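Local coordinates for protein ribonuclease VapC2 (Rickettsia felis, PDB 3ZVK) that acts as the toxic, magnesium-dependent ribonuclease of a type II toxin-antitoxin pair, cutting single-stranded RNA and forming complexes with the antitoxin VapB2, at residues A[17-20]-A[21-24]; A[55-58]-A[59-62]; A[72-75]-A[76-79]; A[97-100]-A[101-104]. The protein carries 1 engineered substitution. All coordinates share one frame; numbering follows the deposited sequence.

Interaction 1: A[17-20]-A[21-24]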
loop_
_atom_site.group_PDB
_atom_site.type_symbol
_atom_site.label_atom_id
_atom_site.label_comp_id
_atom_site.label_asym_id
_atom_site.label_seq_id
_atom_site.Cartn_x
_atom_site.Cartn_y
_atom_site.Cartn_z
ATOM N N HIS A 17 -9.094 -5.036 40.963
ATOM C CA HIS A 17 -8.311 -3.791 41.089
ATOM C C HIS A 17 -7.477 -3.698 42.401
ATOM O O HIS A 17 -7.719 -2.815 43.225
ATOM C CB HIS A 17 -9.180 -2.534 40.801
ATOM C CG HIS A 17 -10.522 -2.566 41.479
ATOM N ND1 HIS A 17 -11.681 -2.909 40.784
ATOM C CD2 HIS A 17 -10.836 -2.376 42.789
ATOM C CE1 HIS A 17 -12.652 -2.897 41.684
ATOM N NE2 HIS A 17 -12.191 -2.581 42.903
ATOM N N PRO A 18 -6.526 -4.634 42.645
ATOM C CA PRO A 18 -5.762 -4.577 43.909
ATOM C C PRO A 18 -4.740 -3.452 43.948
ATOM O O PRO A 18 -4.145 -3.136 42.921
ATOM C CB PRO A 18 -5.110 -5.961 43.996
ATOM C CG PRO A 18 -5.044 -6.448 42.617
ATOM C CD PRO A 18 -6.082 -5.764 41.794
ATOM N N ASP A 19 -4.529 -2.848 45.127
ATOM C CA ASP A 19 -3.582 -1.734 45.310
ATOM C C ASP A 19 -2.150 -2.119 44.967
ATOM O O ASP A 19 -1.413 -1.306 44.412
ATOM C CB ASP A 19 -3.648 -1.179 46.747
ATOM C CG ASP A 19 -4.882 -0.370 47.119
ATOM O OD1 ASP A 19 -5.709 -0.092 46.227
ATOM O OD2 ASP A 19 -5.004 0.012 48.301
ATOM N N SER A 20 -1.748 -3.345 45.302
ATOM C CA SER A 20 -0.396 -3.846 45.047
ATOM C C SER A 20 -0.056 -3.852 43.544
ATOM O O SER A 20 1.061 -3.471 43.174
ATOM C CB SER A 20 -0.136 -5.184 45.758
ATOM O OG SER A 20 -0.754 -6.295 45.144
ATOM N N TYR A 21 -1.054 -4.170 42.692
ATOM C CA TYR A 21 -0.936 -4.173 41.222
ATOM C C TYR A 21 -0.671 -2.764 40.692
ATOM O O TYR A 21 0.273 -2.602 39.917
ATOM C CB TYR A 21 -2.170 -4.817 40.543
ATOM C CG TYR A 21 -2.212 -6.334 40.573
ATOM C CD1 TYR A 21 -1.677 -7.050 41.649
ATOM C CD2 TYR A 21 -2.890 -7.054 39.584
ATOM C CE1 TYR A 21 -1.778 -8.438 41.716
ATOM C CE2 TYR A 21 -2.982 -8.453 39.636
ATOM C CZ TYR A 21 -2.421 -9.134 40.703
ATOM O OH TYR A 21 -2.458 -10.496 40.787
ATOM N N TYR A 22 -1.445 -1.730 41.136
ATOM C CA TYR A 22 -1.196 -0.364 40.660
ATOM C C TYR A 22 0.124 0.205 41.168
ATOM O O TYR A 22 0.738 1.015 40.469
ATOM C CB TYR A 22 -2.403 0.599 40.824
ATOM C CG TYR A 22 -2.557 1.289 42.166
ATOM C CD1 TYR A 22 -1.668 2.290 42.568
ATOM C CD2 TYR A 22 -3.675 1.063 42.962
ATOM C CE1 TYR A 22 -1.813 2.937 43.794
ATOM C CE2 TYR A 22 -3.854 1.742 44.170
ATOM C CZ TYR A 22 -2.924 2.683 44.576
ATOM O OH TYR A 22 -3.082 3.349 45.763
ATOM N N ASN A 23 0.566 -0.208 42.381
ATOM C CA ASN A 23 1.842 0.252 42.912
ATOM C C ASN A 23 3.012 -0.342 42.126
ATOM O O ASN A 23 3.996 0.350 41.909
ATOM C CB ASN A 23 1.981 -0.020 44.421
ATOM C CG ASN A 23 1.203 0.943 45.300
ATOM O OD1 ASN A 23 0.396 0.538 46.125
ATOM N ND2 ASN A 23 1.450 2.244 45.175
ATOM N N ASN A 24 2.886 -1.583 41.652
ATOM C CA ASN A 24 3.913 -2.252 40.855
ATOM C C ASN A 24 3.949 -1.658 39.478
ATOM O O ASN A 24 5.031 -1.487 38.917
ATOM C CB ASN A 24 3.599 -3.748 40.727
ATOM C CG ASN A 24 3.892 -4.569 41.961
ATOM O OD1 ASN A 24 4.390 -4.076 42.958
ATOM N ND2 ASN A 24 3.559 -5.843 41.929
#
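Pro18 lays its CG over one face of the Tyr21 ring, 3.6 Å from the ring centroid and 17° off the ring normal, which defines a CH-pi contact. The closest ring atom is at the near end, with Pro18 CG 3.5 Å from Tyr21 CG, and Ser20 OG stands at the edge of the same ring, near its plane. A chi1 of -78° sets the Tyr21 ring beside its own backbone N, back toward the proline three residues earlier. The far end of Tyr21 is held by Asn116, whose OD1 is hydrogen-bonded to the phenol OH. Asp19 and Tyr22 run side by side in the same direction, their carboxylate and ring planes 64° apart, and Asp19 OD1 comes to 3.3 Å from Tyr22 CE2. Asp19 O lies over one face of the Tyr22 ring while accepting from Asn23 N at 3.0 Å. Ser20 O takes Asn24 N, also at 3.0 Å, and Tyr21 N gives Pro18 O only a weak bond. Phe50 of the VapB antitoxin chain packs on both Pro18 and Tyr21. With Pro18 at the N-cap position and a tyrosine three residues on, this is the N-terminal start of helix 19-29 in a PIN domain.

Interaction 2: A[55-58]-A[59-62]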
loop_
_atom_site.group_PDB
_atom_site.type_symbol
_atom_site.label_atom_id
_atom_site.label_comp_id
_atom_site.label_asym_id
_atom_site.label_seq_id
_atom_site.Cartn_x
_atom_site.Cartn_y
_atom_site.Cartn_z
ATOM N N GLU A 55 -21.204 -3.320 27.879
ATOM C CA GLU A 55 -20.859 -1.900 27.854
ATOM C C GLU A 55 -19.904 -1.512 28.986
ATOM O O GLU A 55 -18.876 -0.872 28.727
ATOM C CB GLU A 55 -22.123 -1.042 27.922
ATOM C CG GLU A 55 -22.703 -0.673 26.570
ATOM C CD GLU A 55 -23.444 0.655 26.540
ATOM O OE1 GLU A 55 -22.885 1.674 27.011
ATOM O OE2 GLU A 55 -24.572 0.686 25.997
ATOM N N GLN A 56 -20.222 -1.932 30.223
ATOM C CA GLN A 56 -19.407 -1.665 31.413
ATOM C C GLN A 56 -18.066 -2.355 31.311
ATOM O O GLN A 56 -17.039 -1.754 31.622
ATOM C CB GLN A 56 -20.106 -2.173 32.685
ATOM C CG GLN A 56 -21.093 -1.226 33.292
ATOM C CD GLN A 56 -21.566 -1.756 34.629
ATOM O OE1 GLN A 56 -20.844 -2.453 35.378
ATOM N NE2 GLN A 56 -22.830 -1.485 34.938
ATOM N N ASN A 57 -18.065 -3.625 30.899
ATOM C CA ASN A 57 -16.835 -4.397 30.796
ATOM C C ASN A 57 -15.921 -3.870 29.730
ATOM O O ASN A 57 -14.712 -3.809 29.971
ATOM C CB ASN A 57 -17.129 -5.885 30.664
ATOM C CG ASN A 57 -17.528 -6.507 31.990
ATOM O OD1 ASN A 57 -17.010 -6.151 33.079
ATOM N ND2 ASN A 57 -18.434 -7.473 31.920
ATOM N N GLN A 58 -16.502 -3.382 28.599
ATOM C CA GLN A 58 -15.720 -2.783 27.525
ATOM C C GLN A 58 -15.073 -1.496 28.045
ATOM O O GLN A 58 -13.878 -1.301 27.853
ATOM C CB GLN A 58 -16.575 -2.520 26.282
ATOM C CG GLN A 58 -15.769 -2.113 25.060
ATOM C CD GLN A 58 -14.759 -3.134 24.592
ATOM O OE1 GLN A 58 -15.104 -4.195 24.112
ATOM N NE2 GLN A 58 -13.494 -2.796 24.607
ATOM N N SER A 59 -15.864 -0.642 28.748
ATOM C CA SER A 59 -15.432 0.599 29.364
ATOM C C SER A 59 -14.251 0.376 30.287
ATOM O O SER A 59 -13.258 1.092 30.156
ATOM C CB SER A 59 -16.572 1.244 30.141
ATOM O OG SER A 59 -17.595 1.665 29.259
ATOM N N LYS A 60 -14.339 -0.616 31.193
ATOM C CA LYS A 60 -13.291 -0.973 32.149
ATOM C C LYS A 60 -12.033 -1.441 31.420
ATOM O O LYS A 60 -10.942 -1.011 31.773
ATOM C CB LYS A 60 -13.778 -2.081 33.109
ATOM C CG LYS A 60 -14.675 -1.616 34.233
ATOM C CD LYS A 60 -15.216 -2.824 34.987
ATOM C CE LYS A 60 -14.355 -3.168 36.181
ATOM N NZ LYS A 60 -14.826 -4.382 36.879
ATOM N N LEU A 61 -12.187 -2.289 30.389
ATOM C CA LEU A 61 -11.083 -2.759 29.558
ATOM C C LEU A 61 -10.424 -1.556 28.840
ATOM O O LEU A 61 -9.201 -1.464 28.861
ATOM C CB LEU A 61 -11.581 -3.833 28.553
ATOM C CG LEU A 61 -10.574 -4.343 27.481
ATOM C CD1 LEU A 61 -9.296 -4.862 28.123
ATOM C CD2 LEU A 61 -11.215 -5.371 26.560
ATOM N N ASP A 62 -11.221 -0.627 28.255
ATOM C CA ASP A 62 -10.710 0.563 27.550
ATOM C C ASP A 62 -9.850 1.444 28.478
ATOM O O ASP A 62 -8.789 1.905 28.057
ATOM C CB ASP A 62 -11.854 1.392 26.923
ATOM C CG ASP A 62 -12.667 0.714 25.824
ATOM O OD1 ASP A 62 -12.222 -0.341 25.313
ATOM O OD2 ASP A 62 -13.755 1.251 25.463
HETATM O O HOH W 1 -15.438 -6.772 35.648
#
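Gln58 and Asp62 join their side chains one turn apart on helix 54-65 of the PIN domain, an i to i+4 pairing in which Gln58 NE2 donates to Asp62 OD1 at 2.9 Å. The N-H points almost straight at the oxygen (160°), and the acceptor lies in the amide plane of Gln58. Asp62 OD1 is met on its syn side, somewhat out of the carboxylate plane, and the two flat groups are turned 36° against each other. Gln58 starts with CG anti to the backbone N (chi1 -170°) and then bends at chi2, which turns the amide forward along the helix to the aspartate one turn on. Its other end is fixed too: Gln58 OE1 accepts from Gln45 NE2 of helix 38-50, so the amide bridges two helices and a partner at each end fixes which way round it lies.

Beneath this pair run the backbone bonds of a regular alpha helix, among them Asp62 N to Gln58 O at 2.8 Å. Leu61 turns its CB toward the preceding turn, and its side chain packs on Leu44 and Val48 of helix 38-50. On another side, a water receives a bond from Lys60 NZ at 2.8 Å and donates to Asn57 OD1 at 3.1 Å; Lys60 NZ also reaches Ile14 O, and Asn57 ND2 reaches Ser51 OG. VapB antitoxin chains pack along this stretch, and Leu33 of two of them lies against Gln58. At Glu55 O two donors of one residue converge from opposite faces of the carbonyl plane: Ser59 N at 3.0 Å and Ser59 OG at 2.9 Å.

Interaction 3: A[72-75]-A[76-79]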
loop_
_atom_site.group_PDB
_atom_site.type_symbol
_atom_site.label_atom_id
_atom_site.label_comp_id
_atom_site.label_asym_id
_atom_site.label_seq_id
_atom_site.Cartn_x
_atom_site.Cartn_y
_atom_site.Cartn_z
ATOM N N ASP A 72 1.457 -6.270 18.666
ATOM C CA ASP A 72 0.959 -7.237 17.691
ATOM C C ASP A 72 1.797 -8.522 17.686
ATOM O O ASP A 72 3.025 -8.456 17.841
ATOM C CB ASP A 72 0.926 -6.605 16.285
ATOM C CG ASP A 72 -0.059 -5.436 16.148
ATOM O OD1 ASP A 72 -0.959 -5.280 17.048
ATOM O OD2 ASP A 72 0.073 -4.659 15.153
ATOM N N PHE A 73 1.132 -9.691 17.557
ATOM C CA PHE A 73 1.854 -10.963 17.504
ATOM C C PHE A 73 2.455 -11.030 16.093
ATOM O O PHE A 73 1.739 -11.154 15.103
ATOM C CB PHE A 73 0.940 -12.149 17.819
ATOM C CG PHE A 73 1.677 -13.461 17.852
ATOM C CD1 PHE A 73 2.287 -13.899 19.015
ATOM C CD2 PHE A 73 1.782 -14.255 16.702
ATOM C CE1 PHE A 73 2.988 -15.120 19.044
ATOM C CE2 PHE A 73 2.487 -15.465 16.724
ATOM C CZ PHE A 73 3.100 -15.888 17.894
ATOM N N SER A 74 3.763 -10.850 16.016
ATOM C CA SER A 74 4.520 -10.749 14.766
ATOM C C SER A 74 5.242 -12.001 14.326
ATOM O O SER A 74 5.376 -12.920 15.096
ATOM C CB SER A 74 5.513 -9.597 14.871
ATOM O OG SER A 74 6.295 -9.789 16.042
ATOM N N ALA A 75 5.748 -12.009 13.099
ATOM C CA ALA A 75 6.487 -13.112 12.500
ATOM C C ALA A 75 7.725 -13.521 13.311
ATOM O O ALA A 75 8.052 -14.703 13.340
ATOM C CB ALA A 75 6.874 -12.766 11.073
ATOM N N LYS A 76 8.377 -12.573 14.013
ATOM C CA LYS A 76 9.544 -12.881 14.837
ATOM C C LYS A 76 9.226 -13.823 16.002
ATOM O O LYS A 76 10.100 -14.598 16.387
ATOM C CB LYS A 76 10.313 -11.624 15.284
ATOM C CG LYS A 76 9.595 -10.717 16.273
ATOM C CD LYS A 76 10.580 -9.919 17.108
ATOM C CE LYS A 76 9.879 -8.855 17.905
ATOM N NZ LYS A 76 10.833 -8.018 18.666
ATOM N N CYS A 77 7.962 -13.822 16.500
ATOM C CA CYS A 77 7.512 -14.685 17.605
ATOM C C CYS A 77 7.320 -16.127 17.208
ATOM O O CYS A 77 7.417 -17.008 18.063
ATOM C CB CYS A 77 6.241 -14.143 18.243
ATOM S SG CYS A 77 6.270 -12.373 18.572
ATOM N N THR A 78 6.973 -16.356 15.930
ATOM C CA THR A 78 6.671 -17.668 15.357
ATOM C C THR A 78 7.764 -18.743 15.566
ATOM O O THR A 78 7.418 -19.893 15.886
ATOM C CB THR A 78 6.206 -17.518 13.909
ATOM O OG1 THR A 78 7.314 -17.147 13.082
ATOM C CG2 THR A 78 5.086 -16.506 13.762
ATOM N N PHE A 79 9.068 -18.383 15.387
ATOM C CA PHE A 79 10.175 -19.329 15.575
ATOM C C PHE A 79 10.248 -19.826 17.025
ATOM O O PHE A 79 10.424 -21.028 17.255
ATOM C CB PHE A 79 11.528 -18.746 15.117
ATOM C CG PHE A 79 12.712 -19.595 15.530
ATOM C CD1 PHE A 79 13.041 -20.749 14.831
ATOM C CD2 PHE A 79 13.470 -19.263 16.647
ATOM C CE1 PHE A 79 14.108 -21.558 15.242
ATOM C CE2 PHE A 79 14.540 -20.065 17.052
ATOM C CZ PHE A 79 14.857 -21.203 16.341
#
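Lys76, in the opening turn of the helix that follows strand 69-71 in this PIN domain, brings its CG to 3.4 Å from Ser74 OG. Beyond CG the lysine chain is extended and leads away from the turn, to a salt bridge between Lys76 NZ and Glu109 OE1 of helix 97-109.

Cys77 comes next and meets the loop with both backbone and side chain. Its N donates to Ser74 O at 3.1 Å, from above the carbonyl plane rather than from a lone-pair direction. Its CB lies over one face of the Phe73 ring, 3.9 Å from the centroid and 30° off the normal, a CH-pi contact. Cys77 SG is over the ring as well, at 4.6 Å from the centroid of Phe73, which makes a sulfur-aromatic contact. The ring can lie beneath the cysteine because Phe73 has CG anti to its backbone N (chi1 -177°), swinging the phenyl group forward to the helix. His105 of helix 97-109 packs edge-to-face with the same ring, and Ile39 of the second VapC2 subunit touches it too, which places the loop at the boundary between the two toxin copies.

Thr78 adds a methyl contact, its CG2 approaching Phe73 CE2 at 4.1 Å. Its two polar donors share one acceptor, Ala75 O, from quite different directions: Thr78 N, at 3.3 Å, stands well above the carbonyl plane, whereas Thr78 OG1 donates within that plane at a distance of 2.6 Å from Ala75 O.

Interaction 4: A[97-100]-A[101-104]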
loop_
_atom_site.group_PDB
_atom_site.type_symbol
_atom_site.label_atom_id
_atom_site.label_comp_id
_atom_site.label_asym_id
_atom_site.label_seq_id
_atom_site.Cartn_x
_atom_site.Cartn_y
_atom_site.Cartn_z
ATOM N N ASN A 97 -2.835 -23.680 24.412
ATOM C CA ASN A 97 -3.500 -22.606 23.705
ATOM C C ASN A 97 -2.724 -21.301 23.470
ATOM O O ASN A 97 -1.618 -21.261 22.886
ATOM C CB ASN A 97 -4.952 -22.393 24.291
ATOM C CG ASN A 97 -5.178 -21.445 25.475
ATOM O OD1 ASN A 97 -4.316 -21.204 26.323
ATOM N ND2 ASN A 97 -6.361 -20.845 25.528
ATOM N N ASN A 98 -3.363 -20.231 23.918
ATOM C CA ASN A 98 -2.944 -18.884 23.835
ATOM C C ASN A 98 -1.826 -18.581 24.800
ATOM O O ASN A 98 -0.940 -17.807 24.429
ATOM C CB ASN A 98 -4.180 -17.993 23.885
ATOM C CG ASN A 98 -4.984 -18.250 22.632
ATOM O OD1 ASN A 98 -4.554 -19.021 21.788
ATOM N ND2 ASN A 98 -6.149 -17.641 22.449
ATOM N N ASP A 99 -1.770 -19.269 25.955
ATOM C CA ASP A 99 -0.663 -19.090 26.906
ATOM C C ASP A 99 0.704 -19.439 26.299
ATOM O O ASP A 99 1.671 -18.720 26.531
ATOM C CB ASP A 99 -0.938 -19.730 28.272
ATOM C CG ASP A 99 -1.954 -18.947 29.095
ATOM O OD1 ASP A 99 -2.322 -17.824 28.678
ATOM O OD2 ASP A 99 -2.356 -19.437 30.170
ATOM N N LEU A 100 0.741 -20.451 25.412
ATOM C CA LEU A 100 1.926 -20.811 24.629
ATOM C C LEU A 100 2.298 -19.622 23.655
ATOM O O LEU A 100 3.466 -19.246 23.568
ATOM C CB LEU A 100 1.629 -22.093 23.837
ATOM C CG LEU A 100 2.731 -23.140 23.663
ATOM C CD1 LEU A 100 3.725 -23.123 24.787
ATOM C CD2 LEU A 100 2.140 -24.535 23.612
ATOM N N LEU A 101 1.293 -19.003 22.999
ATOM C CA LEU A 101 1.483 -17.866 22.095
ATOM C C LEU A 101 1.961 -16.643 22.879
ATOM O O LEU A 101 2.891 -15.959 22.451
ATOM C CB LEU A 101 0.182 -17.535 21.316
ATOM C CG LEU A 101 -0.211 -18.498 20.170
ATOM C CD1 LEU A 101 -1.634 -18.306 19.758
ATOM C CD2 LEU A 101 0.627 -18.261 18.942
ATOM N N ILE A 102 1.321 -16.394 24.039
ATOM C CA ILE A 102 1.612 -15.307 24.965
ATOM C C ILE A 102 3.055 -15.399 25.450
ATOM O O ILE A 102 3.744 -14.383 25.410
ATOM C CB ILE A 102 0.553 -15.260 26.121
ATOM C CG1 ILE A 102 -0.797 -14.740 25.570
ATOM C CG2 ILE A 102 1.018 -14.373 27.295
ATOM C CD1 ILE A 102 -2.060 -15.374 26.218
ATOM N N ALA A 103 3.507 -16.605 25.876
ATOM C CA ALA A 103 4.859 -16.894 26.382
ATOM C C ALA A 103 5.901 -16.697 25.290
ATOM O O ALA A 103 6.918 -16.042 25.535
ATOM C CB ALA A 103 4.926 -18.313 26.948
ATOM N N SER A 104 5.609 -17.203 24.071
ATOM C CA SER A 104 6.443 -17.086 22.857
ATOM C C SER A 104 6.726 -15.627 22.547
ATOM O O SER A 104 7.833 -15.283 22.153
ATOM C CB SER A 104 5.710 -17.674 21.651
ATOM O OG SER A 104 5.496 -19.058 21.856
#
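An Asx turn lies at Asn97, where helix 97-109 gets under way: Asn97 OD1 accepts from Asp99 N at 3.2 Å, with the N-H nearly straight (169°) but the donor above the side-chain carbonyl plane. From here the two halves meet through Asn98 and Asp99. Asn98 lies alongside Leu101, its OD1 3.6 Å from Leu101 CD1, while Asn98 ND2 is hydrogen-bonded to Glu43 OE2 of helix 38-50. Asp99 likewise runs beside Ile102, and its OD1 comes to 3.5 Å from Ile102 CD1. That methyl lies back over the preceding turn because Ile102 places CG1 beside its own backbone N (chi1 -72°), bringing CD1 to 3.2 Å from Asn98 O as well. The same carbonyl oxygen takes Ile102 N at 2.7 Å. Two residues on, Leu100 O is gripped twice, by Ser104 N at 3.0 Å and by Ser104 OG at 2.7 Å, from opposite faces of its plane, so the buried hydroxyl is satisfied within its own helix. Leu101 packs on Leu101 of the second VapC2 subunit. An Asx turn, then a serine hydroxyl bonded to the carbonyl four residues back, thus mark a buried helix of the PIN fold, packed against helices 38-50 and 75-90.

In the fold
The four contacts follow one another along the chain, all within the PIN domain. Interactions 3 and 4 touch: their centres are 11 Å apart, Phe73 CE1 lies 3.5 Å from Leu101 O, and both reach the second VapC2 subunit. Interactions 1 and 2 face VapB antitoxin chains instead; their centres are 19 Å apart, with nearest atoms about 5 Å apart. Interaction 1 lies across the chain's centre from interactions 3 and 4, at 30 and 24 Å between centres. Gly6, an engineered residue at the predicted magnesium site, is about 5 Å from the Ile102 side chain, against about 10 Å for Tyr21 and 12 Å for Leu61.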